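OxsB protein (Bacillus megaterium, PDB 5UL3) catalyses the cobalamin-dependent radical S-adenosylmethionine oxidative ring contraction of dAMP to an oxetane aldehyde in oxetanocin A biosynthesis. Local coordinates at residues 24-28 with 291-295; 53-58 with 148-152; 460-465 with 513-518; 476-480 with 552-556; 566-570 with 581-586. All coordinates share one frame; numbering follows the deposited sequence. Where two conformers were deposited one is given.

Contact 1 of 5, residues 24-28 with 291-295; sequences IWLKP and SLDIL
Ile-24 holds CG1 between its own backbone N and carbonyl carbon (chi1 60°), and CD1 continues outward (chi2 175°) to reach Leu-292. The two side chains run side by side in the same direction, with Ile-24 CD1 3.8 Å from Leu-292 CD1. Lys-27 sets off beside its backbone N (chi1 -35°) and then stays extended. Its CE comes 3.2 Å from the backbone carbonyl O of Asp-293, while NZ runs on past. The ammonium therefore stays 5.8 Å from Asp-293 OD2. That OD2 takes a salt bridge from Arg-148 NH2. Pro-28 comes in nearly at a right angle to Asp-293, placing its CD 3.6 Å from OD2.

No direct hydrogen bond joins the two backbones; waters stand between them. One water donates to Ile-24 O and accepts from Leu-292 N (3.0 Å). A second lies between Trp-25 O and Leu-292 O.

Away from Leu-292, the Trp-25 ring stacks on His-351, and Phe-352 meets it edge-to-face. The ring is thus held against the end of helix 335-351.

Residues 292-295 form a type I beta turn, closed by Leu-295 N to Leu-292 O at 3.0 Å, that leads into helix 295-300. Lys-27 is the N-cap of helix 28-39. The contact is thus loop-to-loop packing: a connection between two N-terminal helices rests on a turn that lies between strand 273-275, at the edge of the sheet of the cobalamin-binding Rossmann fold, and strand 305-311 of the partial barrel.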
# COMPACT_ATOMS: atom_id res chain seq x y z
N ILE A 24 3.30 -20.85 -12.47
CA ILE A 24 3.11 -20.47 -11.07
C ILE A 24 1.84 -19.68 -10.82
O ILE A 24 1.50 -19.43 -9.66
CB ILE A 24 4.34 -19.69 -10.57
CG1 ILE A 24 4.56 -18.41 -11.39
CG2 ILE A 24 5.56 -20.57 -10.62
CD1 ILE A 24 5.71 -17.52 -10.85
N TRP A 25 1.10 -19.31 -11.87
CA TRP A 25 -0.20 -18.68 -11.69
C TRP A 25 -1.33 -19.67 -11.43
O TRP A 25 -2.40 -19.25 -10.99
CB TRP A 25 -0.55 -17.85 -12.92
CG TRP A 25 -0.30 -18.60 -14.16
CD1 TRP A 25 -1.18 -19.43 -14.81
CD2 TRP A 25 0.91 -18.64 -14.91
NE1 TRP A 25 -0.58 -19.98 -15.91
CE2 TRP A 25 0.71 -19.51 -16.00
CE3 TRP A 25 2.16 -18.03 -14.76
CZ2 TRP A 25 1.69 -19.77 -16.94
CZ3 TRP A 25 3.14 -18.29 -15.69
CH2 TRP A 25 2.90 -19.16 -16.78
N LEU A 26 -1.13 -20.95 -11.71
CA LEU A 26 -2.21 -21.90 -11.49
C LEU A 26 -2.35 -22.17 -10.00
O LEU A 26 -1.38 -22.18 -9.25
CB LEU A 26 -1.93 -23.21 -12.23
CG LEU A 26 -1.73 -23.13 -13.74
CD1 LEU A 26 -1.24 -24.47 -14.27
CD2 LEU A 26 -3.04 -22.68 -14.41
N LYS A 27 -3.60 -22.40 -9.58
CA LYS A 27 -3.88 -22.75 -8.20
C LYS A 27 -3.44 -24.19 -7.93
O LYS A 27 -3.35 -25.00 -8.86
CB LYS A 27 -5.37 -22.57 -7.92
CG LYS A 27 -5.98 -21.39 -8.67
CD LYS A 27 -7.34 -21.00 -8.13
CE LYS A 27 -7.68 -19.56 -8.48
NZ LYS A 27 -8.84 -19.05 -7.68
N PRO A 28 -3.15 -24.52 -6.67
CA PRO A 28 -2.60 -25.86 -6.39
C PRO A 28 -3.50 -27.01 -6.83
O PRO A 28 -2.99 -28.07 -7.20
CB PRO A 28 -2.37 -25.83 -4.87
CG PRO A 28 -2.12 -24.37 -4.57
CD PRO A 28 -3.09 -23.64 -5.49
N SER A 291 1.73 -15.61 -3.29
CA SER A 291 0.98 -16.58 -4.07
C SER A 291 0.21 -15.86 -5.17
O SER A 291 -0.29 -14.75 -4.97
CB SER A 291 0.01 -17.36 -3.17
OG SER A 291 0.76 -18.16 -2.24
N LEU A 292 0.11 -16.49 -6.34
CA LEU A 292 -0.45 -15.82 -7.51
C LEU A 292 -1.79 -16.41 -7.95
O LEU A 292 -2.25 -16.14 -9.08
CB LEU A 292 0.56 -15.84 -8.66
CG LEU A 292 1.89 -15.15 -8.34
CD1 LEU A 292 2.91 -15.34 -9.45
CD2 LEU A 292 1.68 -13.66 -8.05
N ASP A 293 -2.46 -17.15 -7.05
CA ASP A 293 -3.75 -17.78 -7.35
C ASP A 293 -4.77 -16.82 -7.95
O ASP A 293 -5.57 -17.20 -8.81
CB ASP A 293 -4.36 -18.37 -6.08
CG ASP A 293 -3.46 -19.41 -5.40
OD1 ASP A 293 -2.22 -19.35 -5.55
OD2 ASP A 293 -4.02 -20.28 -4.71
N ILE A 294 -4.80 -15.57 -7.46
CA ILE A 294 -5.83 -14.60 -7.85
C ILE A 294 -5.42 -13.79 -9.07
O ILE A 294 -6.24 -13.03 -9.60
CB ILE A 294 -6.14 -13.67 -6.66
CG1 ILE A 294 -6.35 -14.48 -5.37
CG2 ILE A 294 -7.41 -12.84 -6.89
CD1 ILE A 294 -7.56 -15.43 -5.40
N LEU A 295 -4.20 -13.97 -9.57
CA LEU A 295 -3.66 -13.05 -10.56
C LEU A 295 -4.49 -13.05 -11.84
O LEU A 295 -4.77 -11.98 -12.41
CB LEU A 295 -2.20 -13.41 -10.86
CG LEU A 295 -1.51 -12.39 -11.77
CD1 LEU A 295 -1.55 -11.00 -11.13
CD2 LEU A 295 -0.08 -12.80 -12.10
O HOH W 1 1.89 -18.83 -6.86
O HOH W 2 -3.97 -16.88 -11.50

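Contact 2 of 5, residues 53-58 with 148-152; sequences SGETDN and RKEQL. With EDO (1,2-ethanediol), chain N.
Gly-54 and Lys-149 bring their backbones together with CA atoms 4.3 Å apart, where the loop passes the end of a helix that closes in a Schellman motif at Gln-151. Gly-54 has a positive phi of 75°. Its N donates a weak, strongly bent bond to Arg-148 O (3.0 Å, 123° at the hydrogen). The same carbonyl also accepts from Gln-151 N within the last helical turn.

The aliphatic part of Lys-149 packs on Glu-55 and Asn-58. With CG anti to the backbone N (chi1 180°), the chain stays extended as far as CE along both. Its CD lies 3.5 Å from Glu-55 OE2, and its CG is 3.7 Å from Asn-58 ND2, with the asparagine crossing it nearly at a right angle. Glu-55 N donates to Asn-58 OD1, and Asn-58 ND2 returns a bond to Glu-55 OE2 (2.9 Å) from above the carboxylate plane. This pairing should restrain both flat groups. Lys-149 NZ stops short of a salt bridge with Glu-55. A water accepts a hydrogen bond from NZ and donates to Glu-55 OE2 and Asp-57 OD1. Another water donates to Asn-58 OD1 and Lys-149 O and accepts from Gln-151 NE2 (2.9 Å). Gln-151 CB packs 3.3 Å from Ser-53 OG, while OE1 is hydrogen-bonded to Tyr-62 OH.

Arg-148 points its guanidinium away, to Asp-293 and Val-155. The loop is the turn between antiparallel strands 49-53 and 60-64. It sits on the C-terminal end of helix 138-149, with helix 83-88 beside Gln-151 and helix 335-351 beside Thr-56 and Asp-57.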
# COMPACT_ATOMS: atom_id res chain seq x y z
N SER A 53 2.79 -29.49 -2.63
CA SER A 53 3.05 -28.39 -1.68
C SER A 53 4.32 -27.69 -2.15
O SER A 53 4.85 -27.99 -3.22
CB SER A 53 3.16 -28.93 -0.25
OG SER A 53 3.21 -27.85 0.69
N GLY A 54 4.84 -26.77 -1.33
CA GLY A 54 5.94 -25.94 -1.78
C GLY A 54 5.40 -24.88 -2.74
O GLY A 54 4.21 -24.80 -2.98
N GLU A 55 6.32 -24.08 -3.29
CA GLU A 55 5.94 -23.02 -4.23
C GLU A 55 7.16 -22.65 -5.07
O GLU A 55 8.30 -22.90 -4.68
CB GLU A 55 5.38 -21.79 -3.49
CG GLU A 55 6.27 -21.30 -2.35
CD GLU A 55 7.48 -20.52 -2.83
OE1 GLU A 55 7.37 -19.73 -3.80
OE2 GLU A 55 8.57 -20.69 -2.26
N THR A 56 6.88 -22.03 -6.24
CA THR A 56 7.89 -21.65 -7.24
C THR A 56 9.08 -22.62 -7.31
O THR A 56 8.95 -23.71 -7.86
CB THR A 56 8.38 -20.20 -7.04
OG1 THR A 56 9.10 -20.04 -5.81
CG2 THR A 56 7.19 -19.23 -7.08
N ASP A 57 10.23 -22.23 -6.77
CA ASP A 57 11.46 -22.99 -6.94
C ASP A 57 11.62 -24.14 -5.94
O ASP A 57 12.73 -24.68 -5.82
CB ASP A 57 12.69 -22.08 -6.89
CG ASP A 57 12.91 -21.45 -5.52
OD1 ASP A 57 12.04 -21.52 -4.63
OD2 ASP A 57 14.00 -20.86 -5.34
N ASN A 58 10.55 -24.53 -5.24
CA ASN A 58 10.65 -25.66 -4.33
C ASN A 58 9.37 -26.49 -4.35
O ASN A 58 9.17 -27.34 -3.46
CB ASN A 58 10.98 -25.18 -2.89
CG ASN A 58 9.98 -24.18 -2.36
OD1 ASN A 58 8.87 -24.53 -1.95
ND2 ASN A 58 10.37 -22.90 -2.36
N ARG A 148 2.93 -22.39 2.20
CA ARG A 148 3.23 -23.39 1.17
C ARG A 148 4.72 -23.73 1.14
O ARG A 148 5.08 -24.91 1.00
CB ARG A 148 2.76 -22.90 -0.21
CG ARG A 148 1.25 -22.81 -0.30
CD ARG A 148 0.79 -22.28 -1.65
NE ARG A 148 -0.66 -22.30 -1.77
CZ ARG A 148 -1.34 -21.61 -2.69
NH1 ARG A 148 -0.68 -20.85 -3.56
NH2 ARG A 148 -2.65 -21.67 -2.73
N LYS A 149 5.59 -22.73 1.26
CA LYS A 149 7.02 -23.01 1.20
C LYS A 149 7.46 -23.85 2.39
O LYS A 149 8.27 -24.77 2.24
CB LYS A 149 7.83 -21.72 1.13
CG LYS A 149 9.34 -21.98 1.08
CD LYS A 149 10.14 -20.66 0.91
CE LYS A 149 11.65 -20.95 0.70
NZ LYS A 149 12.30 -19.91 -0.17
N GLU A 150 6.91 -23.58 3.57
CA GLU A 150 7.18 -24.42 4.74
C GLU A 150 6.43 -25.75 4.70
O GLU A 150 6.65 -26.61 5.57
CB GLU A 150 6.83 -23.66 6.01
CG GLU A 150 7.75 -22.48 6.29
CD GLU A 150 9.14 -22.91 6.75
OE1 GLU A 150 9.30 -24.05 7.26
OE2 GLU A 150 10.07 -22.10 6.60
N GLN A 151 5.55 -25.94 3.72
CA GLN A 151 4.70 -27.11 3.56
C GLN A 151 3.94 -27.41 4.84
O GLN A 151 3.88 -28.54 5.31
CB GLN A 151 5.52 -28.31 3.07
CG GLN A 151 6.38 -27.97 1.85
CD GLN A 151 6.87 -29.19 1.07
OE1 GLN A 151 6.39 -30.30 1.26
NE2 GLN A 151 7.86 -28.98 0.21
N LEU A 152 3.32 -26.36 5.39
CA LEU A 152 2.58 -26.46 6.64
C LEU A 152 1.08 -26.67 6.43
O LEU A 152 0.42 -27.20 7.33
CB LEU A 152 2.80 -25.20 7.49
CG LEU A 152 4.23 -25.01 8.03
CD1 LEU A 152 4.36 -23.63 8.67
CD2 LEU A 152 4.61 -26.09 9.03
C1 EDO N . 13.14 -22.15 8.60
O1 EDO N . 12.73 -21.53 7.38
C2 EDO N . 13.21 -23.65 8.38
O2 EDO N . 12.06 -24.08 7.62
O HOH W 3 10.84 -19.63 -2.96
O HOH W 4 9.00 -26.31 0.06

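Contact 3 of 5, residues 460-465 with 513-518; sequences RLVSAL and LYDKLL
Arg-460 reaches across from helix 452-464 to the backbone of Leu-517 on helix 510-519. This is a helix-helix packing in the radical SAM region, where the first of the two helices leads to strand 470-473 at the edge of the partial barrel sheet. The axes of the two short segments approach to 10.6 Å, at 123°.

From CB, which points toward the other helix, the arginine runs anti to its own backbone N (chi1 -165°). CG packs 3.9 Å from Leu-517 CD2. CD comes within 3.0 Å of Leu-517 O, and there the chain bends at chi3 (-71°). The bend brings the edge of the guanidinium to the same carbonyl. NH2 bonds the backbone O of Asp-497.

Leu-517 slides past the arginine in the opposite direction and carries the apolar core. Its CD1 fits between two residues of the first helix, 3.7 Å from Ala-464 CB and 3.8 Å from Leu-461 CD2. Leu-461 CD2 also lies 4.2 Å from Tyr-514 CD1. Leu-518 CD1 covers one face of this ring, toward its rim.

At its tip, Arg-460 NH1 donates to Leu-517 O at 2.9 Å, nearly in line with the carbonyl bond.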
# COMPACT_ATOMS: atom_id res chain seq x y z
N ARG A 460 14.08 18.74 -6.00
CA ARG A 460 14.96 19.16 -7.10
C ARG A 460 15.81 18.00 -7.60
O ARG A 460 15.92 17.76 -8.81
CB ARG A 460 15.83 20.32 -6.58
CG ARG A 460 16.57 21.14 -7.61
CD ARG A 460 17.37 22.27 -6.95
NE ARG A 460 16.53 23.34 -6.42
CZ ARG A 460 16.92 24.20 -5.48
NH1 ARG A 460 18.14 24.12 -4.96
NH2 ARG A 460 16.09 25.14 -5.07
N LEU A 461 16.44 17.26 -6.68
CA LEU A 461 17.32 16.16 -7.06
C LEU A 461 16.55 15.03 -7.75
O LEU A 461 16.99 14.51 -8.78
CB LEU A 461 18.06 15.64 -5.82
CG LEU A 461 19.04 16.66 -5.22
CD1 LEU A 461 19.45 16.28 -3.78
CD2 LEU A 461 20.29 16.78 -6.10
N VAL A 462 15.42 14.62 -7.18
CA VAL A 462 14.68 13.49 -7.76
C VAL A 462 14.09 13.89 -9.11
O VAL A 462 14.15 13.12 -10.07
CB VAL A 462 13.60 12.98 -6.80
CG1 VAL A 462 12.77 11.87 -7.50
CG2 VAL A 462 14.25 12.41 -5.51
N SER A 463 13.50 15.09 -9.19
CA SER A 463 12.89 15.48 -10.46
C SER A 463 13.94 15.66 -11.56
O SER A 463 13.68 15.31 -12.72
CB SER A 463 12.05 16.75 -10.28
OG SER A 463 12.83 17.86 -9.87
N ALA A 464 15.14 16.14 -11.21
CA ALA A 464 16.20 16.29 -12.21
C ALA A 464 16.60 14.96 -12.82
O ALA A 464 17.12 14.94 -13.94
CB ALA A 464 17.42 16.99 -11.59
N LEU A 465 16.38 13.84 -12.12
CA LEU A 465 16.68 12.53 -12.69
C LEU A 465 15.57 11.99 -13.58
O LEU A 465 15.69 10.87 -14.07
CB LEU A 465 16.96 11.54 -11.56
CG LEU A 465 18.15 11.93 -10.68
CD1 LEU A 465 18.22 11.02 -9.45
CD2 LEU A 465 19.43 11.83 -11.49
N LEU A 513 26.79 17.43 -10.69
CA LEU A 513 25.34 17.57 -10.73
C LEU A 513 24.80 17.97 -9.37
O LEU A 513 23.98 18.89 -9.26
CB LEU A 513 24.71 16.26 -11.20
CG LEU A 513 23.18 16.25 -11.18
CD1 LEU A 513 22.65 17.32 -12.12
CD2 LEU A 513 22.67 14.86 -11.57
N TYR A 514 25.25 17.28 -8.32
CA TYR A 514 24.84 17.60 -6.96
C TYR A 514 25.15 19.05 -6.61
O TYR A 514 24.29 19.78 -6.11
CB TYR A 514 25.52 16.65 -5.97
CG TYR A 514 25.13 16.83 -4.53
CD1 TYR A 514 23.95 16.28 -4.04
CD2 TYR A 514 25.95 17.51 -3.64
CE1 TYR A 514 23.58 16.43 -2.71
CE2 TYR A 514 25.59 17.66 -2.31
CZ TYR A 514 24.41 17.13 -1.85
OH TYR A 514 24.07 17.28 -0.53
N ASP A 515 26.39 19.48 -6.84
CA ASP A 515 26.78 20.84 -6.47
C ASP A 515 25.96 21.88 -7.22
O ASP A 515 25.55 22.89 -6.64
CB ASP A 515 28.28 21.04 -6.72
CG ASP A 515 29.14 20.36 -5.67
OD1 ASP A 515 28.66 20.17 -4.54
OD2 ASP A 515 30.31 20.03 -5.99
N LYS A 516 25.70 21.64 -8.51
CA LYS A 516 24.95 22.61 -9.29
C LYS A 516 23.50 22.71 -8.84
O LYS A 516 22.94 23.81 -8.77
CB LYS A 516 25.04 22.27 -10.77
CG LYS A 516 26.35 22.72 -11.43
CD LYS A 516 26.45 22.19 -12.85
CE LYS A 516 27.76 22.61 -13.53
NZ LYS A 516 27.71 24.01 -14.03
N LEU A 517 22.87 21.58 -8.51
CA LEU A 517 21.48 21.64 -8.06
C LEU A 517 21.34 22.24 -6.67
O LEU A 517 20.28 22.78 -6.35
CB LEU A 517 20.84 20.24 -8.11
CG LEU A 517 20.54 19.76 -9.54
CD1 LEU A 517 20.17 18.29 -9.56
CD2 LEU A 517 19.44 20.60 -10.14
N LEU A 518 22.38 22.18 -5.83
CA LEU A 518 22.27 22.80 -4.52
C LEU A 518 22.60 24.29 -4.55
O LEU A 518 21.97 25.07 -3.83
CB LEU A 518 23.16 22.09 -3.51
CG LEU A 518 22.48 21.05 -2.64
CD1 LEU A 518 22.09 19.84 -3.49
CD2 LEU A 518 23.41 20.64 -1.51

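Contact 4 of 5, residues 476-480 with 552-556; sequences FDQLM and YSRMV
Tyr-552 drives its hydroxyl into the type I beta turn of residues 477-480, at the tightest point of the contact. The turn follows strand 470-473 of the partial barrel sheet, and Tyr-552 stands on helix 551-563. Its OH is gripped twice. It donates to Asp-477 OD2 over a very short 2.5 Å, with that oxygen at the ring edge and in plane. It accepts from Leu-479 N at 3.0 Å, fairly straight at 159°. Together these bonds should hold the ring. Asp-477 CG sits between its backbone N and carbonyl carbon (chi1 71°), its carboxylate reaching Tyr-552 OH. Arg-445 and Gln-442 hold OD1 and should help orient the carboxylate.

Toward the partly exposed side the contact has no polar bonds and is ordinary apolar packing. Leu-479 CD1 lies over one face of the tyrosine ring and 3.8 Å from Met-555 CB. The other methyl, CD2, turns to Val-556 CG2 at 3.9 Å. Met-555 forms the more open margin.

Gln-478 lies on the buried side, with its side chain about 7 Å from that of Glu-545, a residue that binds S-adenosylmethionine. Gln-478 NE2 bonds Met-544 O. Gln-478 OE1 is buried without a polar partner, 3.9 Å from Tyr-552 CE1.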
# COMPACT_ATOMS: atom_id res chain seq x y z
N PHE A 476 -3.39 21.33 7.18
CA PHE A 476 -4.00 21.69 8.46
C PHE A 476 -3.71 20.62 9.51
O PHE A 476 -3.79 19.42 9.23
CB PHE A 476 -5.51 21.84 8.30
CG PHE A 476 -5.93 22.87 7.28
CD1 PHE A 476 -5.88 24.23 7.58
CD2 PHE A 476 -6.40 22.48 6.03
CE1 PHE A 476 -6.28 25.18 6.66
CE2 PHE A 476 -6.79 23.44 5.09
CZ PHE A 476 -6.74 24.79 5.41
N ASP A 477 -3.36 21.05 10.73
CA ASP A 477 -3.32 20.10 11.84
C ASP A 477 -3.85 20.77 13.09
O ASP A 477 -3.75 21.99 13.25
CB ASP A 477 -1.92 19.51 12.08
CG ASP A 477 -0.93 20.51 12.67
OD1 ASP A 477 -0.61 21.50 11.99
OD2 ASP A 477 -0.43 20.26 13.80
N GLN A 478 -4.41 19.95 13.98
CA GLN A 478 -5.28 20.45 15.04
C GLN A 478 -4.52 21.25 16.09
O GLN A 478 -5.13 22.09 16.76
CB GLN A 478 -6.03 19.28 15.69
CG GLN A 478 -7.13 18.67 14.81
CD GLN A 478 -6.63 17.59 13.85
OE1 GLN A 478 -5.43 17.38 13.68
NE2 GLN A 478 -7.57 16.88 13.24
N LEU A 479 -3.22 21.03 16.25
CA LEU A 479 -2.47 21.76 17.26
C LEU A 479 -1.87 23.05 16.74
O LEU A 479 -1.18 23.74 17.49
CB LEU A 479 -1.36 20.86 17.84
CG LEU A 479 -1.91 19.60 18.51
CD1 LEU A 479 -0.80 18.74 19.11
CD2 LEU A 479 -2.94 19.98 19.57
N MET A 480 -2.13 23.41 15.48
CA MET A 480 -1.58 24.63 14.91
C MET A 480 -2.24 25.86 15.53
O MET A 480 -3.47 25.94 15.60
CB MET A 480 -1.79 24.67 13.39
CG MET A 480 -1.11 25.86 12.70
SD MET A 480 -1.63 26.00 10.97
CE MET A 480 -0.97 24.45 10.29
N TYR A 552 1.04 11.86 17.91
CA TYR A 552 0.22 13.06 17.75
C TYR A 552 -1.06 12.99 18.58
O TYR A 552 -1.49 14.00 19.15
CB TYR A 552 -0.10 13.30 16.28
CG TYR A 552 -0.53 14.73 15.97
CD1 TYR A 552 -1.86 15.12 16.09
CD2 TYR A 552 0.40 15.69 15.56
CE1 TYR A 552 -2.27 16.43 15.81
CE2 TYR A 552 0.01 17.00 15.29
CZ TYR A 552 -1.32 17.36 15.42
OH TYR A 552 -1.74 18.64 15.16
N SER A 553 -1.69 11.81 18.66
CA SER A 553 -2.89 11.70 19.49
C SER A 553 -2.54 11.96 20.95
O SER A 553 -3.30 12.63 21.67
CB SER A 553 -3.55 10.32 19.34
OG SER A 553 -2.74 9.27 19.85
N ARG A 554 -1.38 11.49 21.40
CA ARG A 554 -0.98 11.76 22.78
C ARG A 554 -0.61 13.22 22.99
O ARG A 554 -0.85 13.77 24.07
CB ARG A 554 0.16 10.83 23.18
CG ARG A 554 -0.23 9.36 23.06
CD ARG A 554 0.78 8.43 23.72
NE ARG A 554 2.06 8.40 23.04
CZ ARG A 554 2.35 7.63 21.99
NH1 ARG A 554 1.43 6.82 21.47
NH2 ARG A 554 3.56 7.67 21.45
N MET A 555 -0.05 13.88 21.97
CA MET A 555 0.17 15.32 22.04
C MET A 555 -1.14 16.06 22.19
O MET A 555 -1.23 17.05 22.94
CB MET A 555 0.92 15.81 20.79
CG MET A 555 2.33 15.28 20.66
SD MET A 555 2.97 15.34 18.96
CE MET A 555 2.80 17.07 18.54
N VAL A 556 -2.17 15.62 21.48
CA VAL A 556 -3.48 16.24 21.58
C VAL A 556 -4.07 16.00 22.97
O VAL A 556 -4.59 16.92 23.61
CB VAL A 556 -4.42 15.72 20.48
CG1 VAL A 556 -5.88 16.06 20.80
CG2 VAL A 556 -4.00 16.29 19.15

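Contact 5 of 5, residues 566-570 with 581-586; sequences NLIMN and YATSFV
The ring of Tyr-581 meets Ile-568 at a slant: the methyl CG2 comes to 3.6 Å from the ring atom CD1. The flat peptide groups beside it form an antiparallel bridge, in which Ile-568 and Thr-583 are a non-hydrogen-bonded pair with CA atoms 4.3 Å apart. The bonds flank this pair. Ser-584 N donates to Leu-567 O at 2.7 Å, almost straight at 174° and tilted 21° from the carbonyl plane. Met-569 N donates to Ala-582 O at 2.8 Å. One further link is a water that accepts from Ala-582 N and lies close to Met-569 O.

Ile-568 and Thr-583 point the same way, and Ile-568 CG1 lies 4.2 Å from Thr-583 CG2. Outside the bridge, Glu-560 OE2 accepts from the N atoms of both Leu-567 and Ile-568, fixing this loop to helix 551-563. Tyr-581 is backbone-bonded to Ile-546. The bridge thus joins the chain leaving helix 551-563 to the chain entering helix 588-617.

Leu-567 CG sits beside its backbone N (chi1 -62°), which sends the side chain toward Val-586. There CD2 packs 3.9 Å from Val-586 CA and 3.8 Å from Ser-584 O, a buried carbonyl oxygen without a polar partner.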
# COMPACT_ATOMS: atom_id res chain seq x y z
N ASN A 566 -11.65 20.36 25.56
CA ASN A 566 -11.95 19.08 24.94
C ASN A 566 -11.76 19.20 23.42
O ASN A 566 -12.45 19.99 22.77
CB ASN A 566 -13.37 18.63 25.28
CG ASN A 566 -13.40 17.65 26.44
OD1 ASN A 566 -12.39 17.44 27.13
ND2 ASN A 566 -14.55 17.03 26.67
N LEU A 567 -10.82 18.43 22.88
CA LEU A 567 -10.54 18.43 21.46
C LEU A 567 -10.95 17.14 20.76
O LEU A 567 -11.36 17.18 19.61
CB LEU A 567 -9.05 18.68 21.21
CG LEU A 567 -8.48 20.02 21.68
CD1 LEU A 567 -6.97 20.06 21.53
CD2 LEU A 567 -9.12 21.18 20.93
N ILE A 568 -10.84 16.00 21.44
CA ILE A 568 -11.19 14.71 20.85
C ILE A 568 -12.67 14.45 21.12
O ILE A 568 -13.08 14.28 22.27
CB ILE A 568 -10.31 13.58 21.41
CG1 ILE A 568 -8.84 13.88 21.16
CG2 ILE A 568 -10.71 12.25 20.78
CD1 ILE A 568 -7.88 12.84 21.70
N MET A 569 -13.46 14.39 20.05
CA MET A 569 -14.90 14.18 20.15
C MET A 569 -15.19 12.70 20.44
O MET A 569 -14.29 11.92 20.78
CB MET A 569 -15.58 14.67 18.88
CG MET A 569 -15.18 16.09 18.49
SD MET A 569 -15.32 17.26 19.86
CE MET A 569 -17.08 17.20 20.19
N ASN A 570 -16.46 12.31 20.32
CA ASN A 570 -16.91 10.95 20.64
C ASN A 570 -16.48 10.57 22.06
O ASN A 570 -16.14 9.42 22.35
CB ASN A 570 -16.40 9.95 19.60
CG ASN A 570 -17.08 8.58 19.71
OD1 ASN A 570 -18.09 8.42 20.39
ND2 ASN A 570 -16.52 7.59 19.01
N TYR A 581 -9.25 8.88 15.59
CA TYR A 581 -10.03 9.80 16.41
C TYR A 581 -10.66 10.87 15.52
O TYR A 581 -10.16 11.17 14.43
CB TYR A 581 -9.15 10.47 17.46
CG TYR A 581 -8.51 9.55 18.46
CD1 TYR A 581 -9.20 9.15 19.60
CD2 TYR A 581 -7.20 9.12 18.30
CE1 TYR A 581 -8.62 8.32 20.54
CE2 TYR A 581 -6.60 8.28 19.24
CZ TYR A 581 -7.32 7.89 20.36
OH TYR A 581 -6.74 7.06 21.30
N ALA A 582 -11.76 11.43 16.00
CA ALA A 582 -12.34 12.64 15.44
C ALA A 582 -11.98 13.79 16.38
O ALA A 582 -12.33 13.75 17.56
CB ALA A 582 -13.85 12.50 15.27
N THR A 583 -11.25 14.78 15.87
CA THR A 583 -10.56 15.76 16.70
C THR A 583 -10.82 17.17 16.20
O THR A 583 -10.71 17.44 14.99
CB THR A 583 -9.04 15.50 16.70
OG1 THR A 583 -8.79 14.10 16.91
CG2 THR A 583 -8.35 16.32 17.80
N SER A 584 -11.15 18.07 17.12
CA SER A 584 -11.33 19.48 16.80
C SER A 584 -10.00 20.22 16.89
O SER A 584 -9.02 19.72 17.45
CB SER A 584 -12.36 20.13 17.73
OG SER A 584 -13.63 19.51 17.61
N PHE A 585 -9.97 21.43 16.34
CA PHE A 585 -8.76 22.24 16.31
C PHE A 585 -8.68 23.13 17.54
O PHE A 585 -9.69 23.71 17.96
CB PHE A 585 -8.73 23.12 15.05
CG PHE A 585 -8.45 22.37 13.78
CD1 PHE A 585 -9.36 21.45 13.27
CD2 PHE A 585 -7.28 22.59 13.08
CE1 PHE A 585 -9.10 20.75 12.10
CE2 PHE A 585 -6.99 21.90 11.91
CZ PHE A 585 -7.91 20.98 11.42
N VAL A 586 -7.47 23.26 18.09
CA VAL A 586 -7.27 24.12 19.25
C VAL A 586 -7.43 25.59 18.87
O VAL A 586 -7.81 26.42 19.71
CB VAL A 586 -5.90 23.84 19.90
CG1 VAL A 586 -4.76 24.44 19.07
CG2 VAL A 586 -5.87 24.39 21.33
O HOH W 5 -12.93 10.45 18.52

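Overall arrangement
The contacts form two touching pairs and one outlier. Contacts 1 and 2 have centres 13 Å apart and are joined by Asp-293 and Arg-148. Contact 2 is nested within the loop that contact 1 closes. Contacts 4 and 5, centres 9 Å apart, lie on the opposite side of the chain's centre. Gln-478 O and Val-586 N probably share a hydrogen bond there. About 45 Å separates the centres of contacts 1 and 4. The side chain of Ile-294 is about 11 Å from cobalamin, and that of Tyr-552 about 11 Å from the iron-sulfur cluster. Contact 3 touches none of the others and lies away from the binding sites.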